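Local coordinates for protein minor fimbrium anchoring subunit Mfa2 (Porphyromonas gingivalis, PDB 5NFI) that anchors the minor (Mfa1) fimbriae in the bacterial outer membrane and regulates their length, at residues Arg140-Leu153 with Leu244-Ala256. Numbering follows the deposited sequence.
Sequences REYTNRVTVSVDSL and LRCINDFDIRLVA
Arg140 reaches into the loop 244-248 with its guanidinium: NH1 donates to Asn248 OD1 in the plane of that carbonyl, and NH2 donates to Ile247 O at 2.9 Å and weakly to Leu244 O, while Arg245 O lies over one guanidinium face. With CG anti to the backbone N, the bend at chi2 (72°) carries the guanidinium toward the loop. The nitrogen of the Asn248 amide is held as well, ND2 donating to Glu141 O and, at 3.0 Å, to Thr143 O; the amide is stacked on the Glu141 carboxylate, the planes 16° apart. Asn144 OD1 meets the edge of the Phe250 ring at CE1, and its ND2 is hydrogen-bonded to Leu203 O. Arg145 forms salt bridges to two acids. It grips Asp249 side-on, NE to OD2 at 3.1 Å and NH1 to OD1 at 2.9 Å, and NH2 reaches Glu141 OE2 at 2.8 Å on the syn lone pair, while Thr143 OG1 takes the anti one.

From here strands 144-151 and 249-256 run parallel, 14° apart, with backbone bonds from Arg145 N–Asn248 O to Ala256 N–Asp151 O. Val146, Val148 and Val150 pack against Phe250, Ile252 and Leu254 on one face, with Val146 CG1 3.6 Å from Ile252 CD1. On the face of Thr147 and Ser149, Arg253 NH2 forms a salt bridge with Asp151 OD2 (2.9 Å), whose OD1 is hydrogen-bonded to Thr195 OG1.

Antiparallel strands 196-202 and 266-273 flank the pair, a mixed arrangement consistent with the family's transthyretin-like clan; helix 229-233 covers Phe250 and Ile252, and the Cys246–Cys15 disulfide ties the loop to the N-terminal part.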
ATOM      1  N   ARG A 140      -1.151   7.990   5.046  1.00 56.27           N
ATOM      2  CA  ARG A 140      -1.888   7.468   3.921  1.00 55.07           C
ATOM      3  C   ARG A 140      -1.843   5.951   3.964  1.00 53.46           C
ATOM      4  O   ARG A 140      -0.778   5.363   4.175  1.00 52.47           O
ATOM      5  CB  ARG A 140      -1.295   7.977   2.612  1.00 55.53           C
ATOM      6  CG  ARG A 140      -1.869   7.329   1.355  1.00 55.23           C
ATOM      7  CD  ARG A 140      -3.300   7.764   1.024  1.00 48.72           C
ATOM      8  NE  ARG A 140      -3.743   7.050  -0.169  1.00 53.32           N
ATOM      9  CZ  ARG A 140      -4.854   6.318  -0.248  1.00 53.05           C
ATOM     10  NH1 ARG A 140      -5.685   6.239   0.784  1.00 53.09           N
ATOM     11  NH2 ARG A 140      -5.144   5.678  -1.369  1.00 48.35           N
ATOM     12  N   GLU A 141      -2.994   5.314   3.769  1.00 52.33           N
ATOM     13  CA  GLU A 141      -3.047   3.857   3.747  1.00 49.25           C
ATOM     14  C   GLU A 141      -2.491   3.328   2.440  1.00 47.26           C
ATOM     15  O   GLU A 141      -2.837   3.828   1.373  1.00 47.85           O
ATOM     16  CB  GLU A 141      -4.471   3.341   3.955  1.00 48.96           C
ATOM     17  CG  GLU A 141      -4.496   1.831   4.064  1.00 48.41           C
ATOM     18  CD  GLU A 141      -5.882   1.262   4.227  1.00 48.99           C
ATOM     19  OE1 GLU A 141      -6.838   2.075   4.335  1.00 50.48           O
ATOM     20  OE2 GLU A 141      -6.001   0.007   4.257  1.00 47.61           O
ATOM     21  N   TYR A 142      -1.634   2.311   2.551  1.00 45.29           N
ATOM     22  CA  TYR A 142      -0.948   1.695   1.422  1.00 45.03           C
ATOM     23  C   TYR A 142      -1.557   0.341   1.049  1.00 44.93           C
ATOM     24  O   TYR A 142      -1.410  -0.106  -0.084  1.00 42.95           O
ATOM     25  CB  TYR A 142       0.531   1.481   1.735  1.00 45.30           C
ATOM     26  CG  TYR A 142       1.455   2.616   1.362  1.00 46.41           C
ATOM     27  CD1 TYR A 142       0.979   3.911   1.179  1.00 46.79           C
ATOM     28  CD2 TYR A 142       2.814   2.385   1.183  1.00 46.26           C
ATOM     29  CE1 TYR A 142       1.832   4.935   0.829  1.00 47.15           C
ATOM     30  CE2 TYR A 142       3.666   3.397   0.834  1.00 46.65           C
ATOM     31  CZ  TYR A 142       3.177   4.667   0.659  1.00 47.65           C
ATOM     32  OH  TYR A 142       4.050   5.675   0.308  1.00 49.29           O
ATOM     33  N   THR A 143      -2.188  -0.329   2.022  1.00 44.07           N
ATOM     34  CA  THR A 143      -2.959  -1.528   1.724  1.00 44.25           C
ATOM     35  C   THR A 143      -4.202  -1.186   0.882  1.00 46.57           C
ATOM     36  O   THR A 143      -4.792  -0.093   0.987  1.00 48.04           O
ATOM     37  CB  THR A 143      -3.425  -2.274   2.985  1.00 43.29           C
ATOM     38  OG1 THR A 143      -3.634  -1.336   4.043  1.00 43.46           O
ATOM     39  CG2 THR A 143      -2.427  -3.347   3.413  1.00 41.92           C
ATOM     40  N   ASN A 144      -4.577  -2.130   0.031  1.00 46.71           N
ATOM     41  CA  ASN A 144      -5.753  -1.998  -0.811  1.00 46.87           C
ATOM     42  C   ASN A 144      -6.483  -3.298  -0.766  1.00 45.86           C
ATOM     43  O   ASN A 144      -5.871  -4.348  -0.854  1.00 45.26           O
ATOM     44  CB  ASN A 144      -5.382  -1.657  -2.241  1.00 47.29           C
ATOM     45  CG  ASN A 144      -4.792  -0.293  -2.365  1.00 47.37           C
ATOM     46  OD1 ASN A 144      -5.510   0.702  -2.342  1.00 45.21           O
ATOM     47  ND2 ASN A 144      -3.476  -0.233  -2.538  1.00 46.85           N
ATOM     48  N   ARG A 145      -7.791  -3.215  -0.613  1.00 46.57           N
ATOM     49  CA  ARG A 145      -8.649  -4.381  -0.615  1.00 46.65           C
ATOM     50  C   ARG A 145      -9.338  -4.425  -1.960  1.00 47.80           C
ATOM     51  O   ARG A 145     -10.034  -3.488  -2.344  1.00 49.21           O
ATOM     52  CB  ARG A 145      -9.660  -4.325   0.535  1.00 46.38           C
ATOM     53  CG  ARG A 145      -9.013  -4.435   1.907  1.00 45.12           C
ATOM     54  CD  ARG A 145      -9.887  -3.812   2.974  1.00 46.38           C
ATOM     55  NE  ARG A 145      -9.954  -2.359   2.830  1.00 47.90           N
ATOM     56  CZ  ARG A 145      -9.029  -1.511   3.284  1.00 48.55           C
ATOM     57  NH1 ARG A 145      -9.174  -0.202   3.093  1.00 49.05           N
ATOM     58  NH2 ARG A 145      -7.957  -1.967   3.928  1.00 48.59           N
ATOM     59  N   VAL A 146      -9.111  -5.506  -2.689  1.00 47.72           N
ATOM     60  CA  VAL A 146      -9.582  -5.612  -4.055  1.00 48.51           C
ATOM     61  C   VAL A 146     -10.441  -6.853  -4.239  1.00 48.75           C
ATOM     62  O   VAL A 146      -9.947  -7.976  -4.139  1.00 48.80           O
ATOM     63  CB  VAL A 146      -8.409  -5.657  -5.063  1.00 48.47           C
ATOM     64  CG1 VAL A 146      -8.932  -5.506  -6.475  1.00 49.54           C
ATOM     65  CG2 VAL A 146      -7.388  -4.568  -4.766  1.00 47.69           C
ATOM     66  N   THR A 147     -11.725  -6.636  -4.505  1.00 49.32           N
ATOM     67  CA  THR A 147     -12.650  -7.714  -4.797  1.00 50.39           C
ATOM     68  C   THR A 147     -12.862  -7.832  -6.309  1.00 52.26           C
ATOM     69  O   THR A 147     -13.076  -6.828  -7.010  1.00 53.90           O
ATOM     70  CB  THR A 147     -14.001  -7.490  -4.111  1.00 51.20           C
ATOM     71  OG1 THR A 147     -13.784  -7.071  -2.759  1.00 52.16           O
ATOM     72  CG2 THR A 147     -14.827  -8.765  -4.120  1.00 51.30           C
ATOM     73  N   VAL A 148     -12.814  -9.054  -6.815  1.00 51.81           N
ATOM     74  CA  VAL A 148     -12.968  -9.271  -8.233  1.00 53.42           C
ATOM     75  C   VAL A 148     -13.964 -10.393  -8.490  1.00 55.36           C
ATOM     76  O   VAL A 148     -13.872 -11.459  -7.896  1.00 48.43           O
ATOM     77  CB  VAL A 148     -11.630  -9.616  -8.897  1.00 53.06           C
ATOM     78  CG1 VAL A 148     -11.833  -9.927 -10.378  1.00 54.44           C
ATOM     79  CG2 VAL A 148     -10.648  -8.479  -8.718  1.00 52.47           C
ATOM     80  N   SER A 149     -14.926 -10.137  -9.371  1.00 56.88           N
ATOM     81  CA  SER A 149     -15.863 -11.164  -9.786  1.00 57.59           C
ATOM     82  C   SER A 149     -15.722 -11.391 -11.277  1.00 58.66           C
ATOM     83  O   SER A 149     -15.633 -10.431 -12.051  1.00 58.10           O
ATOM     84  CB  SER A 149     -17.300 -10.765  -9.449  1.00 58.39           C
ATOM     85  OG  SER A 149     -17.378 -10.141  -8.182  1.00 57.90           O
ATOM     86  N   VAL A 150     -15.669 -12.660 -11.675  1.00 60.75           N
ATOM     87  CA  VAL A 150     -15.837 -13.016 -13.078  1.00 63.81           C
ATOM     88  C   VAL A 150     -17.214 -13.629 -13.249  1.00 68.12           C
ATOM     89  O   VAL A 150     -17.590 -14.580 -12.559  1.00 67.23           O
ATOM     90  CB  VAL A 150     -14.753 -13.966 -13.575  1.00 62.27           C
ATOM     91  CG1 VAL A 150     -14.999 -14.321 -15.030  1.00 63.37           C
ATOM     92  CG2 VAL A 150     -13.416 -13.295 -13.450  1.00 61.30           C
ATOM     93  N   ASP A 151     -17.951 -13.036 -14.177  1.00 74.06           N
ATOM     94  CA  ASP A 151     -19.374 -13.247 -14.346  1.00 79.84           C
ATOM     95  C   ASP A 151     -19.726 -13.967 -15.643  1.00 85.61           C
ATOM     96  O   ASP A 151     -19.018 -13.854 -16.650  1.00 85.64           O
ATOM     97  CB  ASP A 151     -20.089 -11.899 -14.320  1.00 80.90           C
ATOM     98  CG  ASP A 151     -21.428 -11.977 -13.662  1.00 81.58           C
ATOM     99  OD1 ASP A 151     -21.573 -12.790 -12.729  1.00 81.09           O
ATOM    100  OD2 ASP A 151     -22.336 -11.235 -14.077  1.00 83.28           O
ATOM    101  N   SER A 152     -20.862 -14.659 -15.610  1.00 90.38           N
ATOM    102  CA  SER A 152     -21.397 -15.376 -16.757  1.00 91.04           C
ATOM    103  C   SER A 152     -20.322 -16.284 -17.342  1.00 90.26           C
ATOM    104  O   SER A 152     -19.706 -15.978 -18.361  1.00 91.23           O
ATOM    105  CB  SER A 152     -21.940 -14.399 -17.802  1.00 92.70           C
ATOM    106  OG  SER A 152     -20.995 -13.396 -18.130  1.00 92.45           O
ATOM    107  N   LEU A 153     -20.110 -17.410 -16.677  1.00 84.70           N
ATOM    108  CA  LEU A 153     -18.966 -18.262 -16.944  1.00 79.83           C
ATOM    109  C   LEU A 153     -19.323 -19.691 -16.564  1.00 76.91           C
ATOM    110  O   LEU A 153     -19.608 -19.968 -15.406  1.00 77.13           O
ATOM    111  CB  LEU A 153     -17.755 -17.756 -16.147  1.00 76.50           C
ATOM    112  CG  LEU A 153     -16.338 -18.293 -16.309  1.00 74.61           C
ATOM    113  CD1 LEU A 153     -15.681 -17.753 -17.554  1.00 75.03           C
ATOM    114  CD2 LEU A 153     -15.543 -17.889 -15.095  1.00 72.68           C
ATOM    115  N   LEU A 244      -6.768   6.710  -7.189  1.00 68.79           N
ATOM    116  CA  LEU A 244      -5.983   5.818  -6.330  1.00 67.71           C
ATOM    117  C   LEU A 244      -5.425   6.511  -5.092  1.00 69.13           C
ATOM    118  O   LEU A 244      -5.091   5.861  -4.109  1.00 66.97           O
ATOM    119  CB  LEU A 244      -4.817   5.224  -7.108  1.00 67.58           C
ATOM    120  CG  LEU A 244      -5.130   4.406  -8.342  1.00 67.51           C
ATOM    121  CD1 LEU A 244      -3.835   3.953  -8.968  1.00 67.81           C
ATOM    122  CD2 LEU A 244      -5.982   3.231  -7.935  1.00 66.10           C
ATOM    123  N   ARG A 245      -5.306   7.833  -5.143  1.00 73.28           N
ATOM    124  CA  ARG A 245      -4.683   8.554  -4.048  1.00 76.19           C
ATOM    125  C   ARG A 245      -5.689   8.919  -2.972  1.00 74.61           C
ATOM    126  O   ARG A 245      -5.322   9.518  -1.972  1.00 74.91           O
ATOM    127  CB  ARG A 245      -3.949   9.797  -4.559  1.00 83.17           C
ATOM    128  CG  ARG A 245      -3.138   9.574  -5.853  1.00 88.15           C
ATOM    129  CD  ARG A 245      -2.346   8.231  -5.868  1.00100.30           C
ATOM    130  NE  ARG A 245      -1.836   7.823  -4.555  1.00 99.68           N
ATOM    131  CZ  ARG A 245      -1.379   6.604  -4.278  1.00 97.79           C
ATOM    132  NH1 ARG A 245      -1.406   5.655  -5.205  1.00 96.41           N
ATOM    133  NH2 ARG A 245      -0.939   6.319  -3.059  1.00 97.24           N
ATOM    134  N   CYS A 246      -6.943   8.505  -3.136  1.00 75.05           N
ATOM    135  CA  CYS A 246      -7.974   8.788  -2.134  1.00 77.04           C
ATOM    136  C   CYS A 246      -8.737   7.543  -1.736  1.00 77.46           C
ATOM    137  O   CYS A 246      -9.479   7.557  -0.757  1.00 79.38           O
ATOM    138  CB  CYS A 246      -8.966   9.838  -2.648  1.00 78.51           C
ATOM    139  SG  CYS A 246      -8.238  11.405  -3.116  1.00 92.98           S
ATOM    140  N   ILE A 247      -8.558   6.468  -2.495  1.00 76.48           N
ATOM    141  CA  ILE A 247      -9.379   5.275  -2.306  1.00 74.58           C
ATOM    142  C   ILE A 247      -8.524   4.037  -2.026  1.00 71.68           C
ATOM    143  O   ILE A 247      -7.344   4.009  -2.372  1.00 72.30           O
ATOM    144  CB  ILE A 247     -10.278   5.044  -3.548  1.00 75.93           C
ATOM    145  CG1 ILE A 247     -11.483   4.187  -3.189  1.00 75.86           C
ATOM    146  CG2 ILE A 247      -9.495   4.439  -4.693  1.00 74.85           C
ATOM    147  CD1 ILE A 247     -12.421   4.873  -2.215  1.00 77.42           C
ATOM    148  N   ASN A 248      -9.107   3.021  -1.388  1.00 66.46           N
ATOM    149  CA  ASN A 248      -8.360   1.798  -1.037  1.00 61.27           C
ATOM    150  C   ASN A 248      -9.181   0.511  -1.138  1.00 59.35           C
ATOM    151  O   ASN A 248      -8.755  -0.549  -0.682  1.00 57.95           O
ATOM    152  CB  ASN A 248      -7.789   1.914   0.385  1.00 58.89           C
ATOM    153  CG  ASN A 248      -6.752   3.000   0.503  1.00 57.33           C
ATOM    154  OD1 ASN A 248      -7.058   4.143   0.852  1.00 57.81           O
ATOM    155  ND2 ASN A 248      -5.518   2.662   0.187  1.00 56.35           N
ATOM    156  N   ASP A 249     -10.365   0.607  -1.732  1.00 58.83           N
ATOM    157  CA  ASP A 249     -11.219  -0.553  -1.912  1.00 57.42           C
ATOM    158  C   ASP A 249     -11.711  -0.613  -3.340  1.00 57.62           C
ATOM    159  O   ASP A 249     -12.185   0.378  -3.886  1.00 58.90           O
ATOM    160  CB  ASP A 249     -12.385  -0.513  -0.936  1.00 57.52           C
ATOM    161  CG  ASP A 249     -11.964  -0.893   0.461  1.00 57.88           C
ATOM    162  OD1 ASP A 249     -11.201  -0.113   1.058  1.00 57.69           O
ATOM    163  OD2 ASP A 249     -12.380  -1.969   0.954  1.00 58.46           O
ATOM    164  N   PHE A 250     -11.583  -1.776  -3.958  1.00 57.13           N
ATOM    165  CA  PHE A 250     -11.839  -1.865  -5.382  1.00 57.93           C
ATOM    166  C   PHE A 250     -12.755  -3.042  -5.711  1.00 58.47           C
ATOM    167  O   PHE A 250     -12.354  -4.198  -5.587  1.00 58.42           O
ATOM    168  CB  PHE A 250     -10.515  -1.967  -6.148  1.00 57.02           C
ATOM    169  CG  PHE A 250      -9.649  -0.746  -6.023  1.00 57.89           C
ATOM    170  CD1 PHE A 250      -8.750  -0.618  -4.964  1.00 58.20           C
ATOM    171  CD2 PHE A 250      -9.727   0.277  -6.956  1.00 59.35           C
ATOM    172  CE1 PHE A 250      -7.953   0.508  -4.833  1.00 59.21           C
ATOM    173  CE2 PHE A 250      -8.928   1.422  -6.838  1.00 60.87           C
ATOM    174  CZ  PHE A 250      -8.037   1.534  -5.766  1.00 60.48           C
ATOM    175  N   ASP A 251     -13.994  -2.740  -6.096  1.00 59.06           N
ATOM    176  CA  ASP A 251     -14.907  -3.781  -6.546  1.00 58.74           C
ATOM    177  C   ASP A 251     -14.788  -3.855  -8.059  1.00 56.47           C
ATOM    178  O   ASP A 251     -15.067  -2.888  -8.761  1.00 56.39           O
ATOM    179  CB  ASP A 251     -16.352  -3.518  -6.124  1.00 61.80           C
ATOM    180  CG  ASP A 251     -17.153  -4.809  -5.976  1.00 65.01           C
ATOM    181  OD1 ASP A 251     -16.604  -5.880  -6.312  1.00 65.57           O
ATOM    182  OD2 ASP A 251     -18.326  -4.780  -5.534  1.00 67.38           O
ATOM    183  N   ILE A 252     -14.328  -5.002  -8.544  1.00 54.53           N
ATOM    184  CA  ILE A 252     -14.052  -5.188  -9.963  1.00 53.58           C
ATOM    185  C   ILE A 252     -14.921  -6.282 -10.535  1.00 52.48           C
ATOM    186  O   ILE A 252     -15.006  -7.386  -9.971  1.00 52.17           O
ATOM    187  CB  ILE A 252     -12.577  -5.547 -10.211  1.00 52.78           C
ATOM    188  CG1 ILE A 252     -11.673  -4.522  -9.522  1.00 52.82           C
ATOM    189  CG2 ILE A 252     -12.298  -5.661 -11.716  1.00 53.05           C
ATOM    190  CD1 ILE A 252     -10.212  -4.750  -9.750  1.00 52.68           C
ATOM    191  N   ARG A 253     -15.581  -5.975 -11.646  1.00 51.78           N
ATOM    192  CA  ARG A 253     -16.343  -6.997 -12.343  1.00 50.94           C
ATOM    193  C   ARG A 253     -15.766  -7.287 -13.723  1.00 50.57           C
ATOM    194  O   ARG A 253     -15.488  -6.381 -14.506  1.00 51.41           O
ATOM    195  CB  ARG A 253     -17.807  -6.604 -12.466  1.00 50.96           C
ATOM    196  CG  ARG A 253     -18.622  -7.671 -13.164  1.00 50.30           C
ATOM    197  CD  ARG A 253     -20.089  -7.360 -13.119  1.00 50.70           C
ATOM    198  NE  ARG A 253     -20.819  -8.273 -13.977  1.00 51.68           N
ATOM    199  CZ  ARG A 253     -21.693  -7.886 -14.902  1.00 53.14           C
ATOM    200  NH1 ARG A 253     -21.959  -6.593 -15.073  1.00 53.56           N
ATOM    201  NH2 ARG A 253     -22.318  -8.793 -15.642  1.00 53.92           N
ATOM    202  N   LEU A 254     -15.573  -8.566 -13.996  1.00 49.52           N
ATOM    203  CA  LEU A 254     -15.137  -9.018 -15.304  1.00 49.18           C
ATOM    204  C   LEU A 254     -16.276  -9.786 -15.960  1.00 49.78           C
ATOM    205  O   LEU A 254     -16.724 -10.811 -15.446  1.00 48.56           O
ATOM    206  CB  LEU A 254     -13.894  -9.882 -15.172  1.00 47.63           C
ATOM    207  CG  LEU A 254     -12.734  -9.162 -14.484  1.00 46.01           C
ATOM    208  CD1 LEU A 254     -11.510 -10.078 -14.318  1.00 44.67           C
ATOM    209  CD2 LEU A 254     -12.397  -7.884 -15.249  1.00 46.01           C
ATOM    210  N   VAL A 255     -16.782  -9.261 -17.066  1.00 52.01           N
ATOM    211  CA  VAL A 255     -17.847  -9.950 -17.771  1.00 54.21           C
ATOM    212  C   VAL A 255     -17.250 -10.879 -18.818  1.00 56.54           C
ATOM    213  O   VAL A 255     -16.582 -10.434 -19.743  1.00 56.46           O
ATOM    214  CB  VAL A 255     -18.803  -8.973 -18.428  1.00 55.13           C
ATOM    215  CG1 VAL A 255     -19.978  -9.728 -19.038  1.00 55.94           C
ATOM    216  CG2 VAL A 255     -19.279  -7.959 -17.393  1.00 54.43           C
ATOM    217  N   ALA A 256     -17.455 -12.180 -18.632  1.00 58.62           N
ATOM    218  CA  ALA A 256     -16.958 -13.171 -19.571  1.00 60.36           C
ATOM    219  C   ALA A 256     -18.024 -13.489 -20.610  1.00 63.88           C
ATOM    220  O   ALA A 256     -19.228 -13.374 -20.356  1.00 63.73           O
ATOM    221  CB  ALA A 256     -16.534 -14.438 -18.841  1.00 59.52           C
TER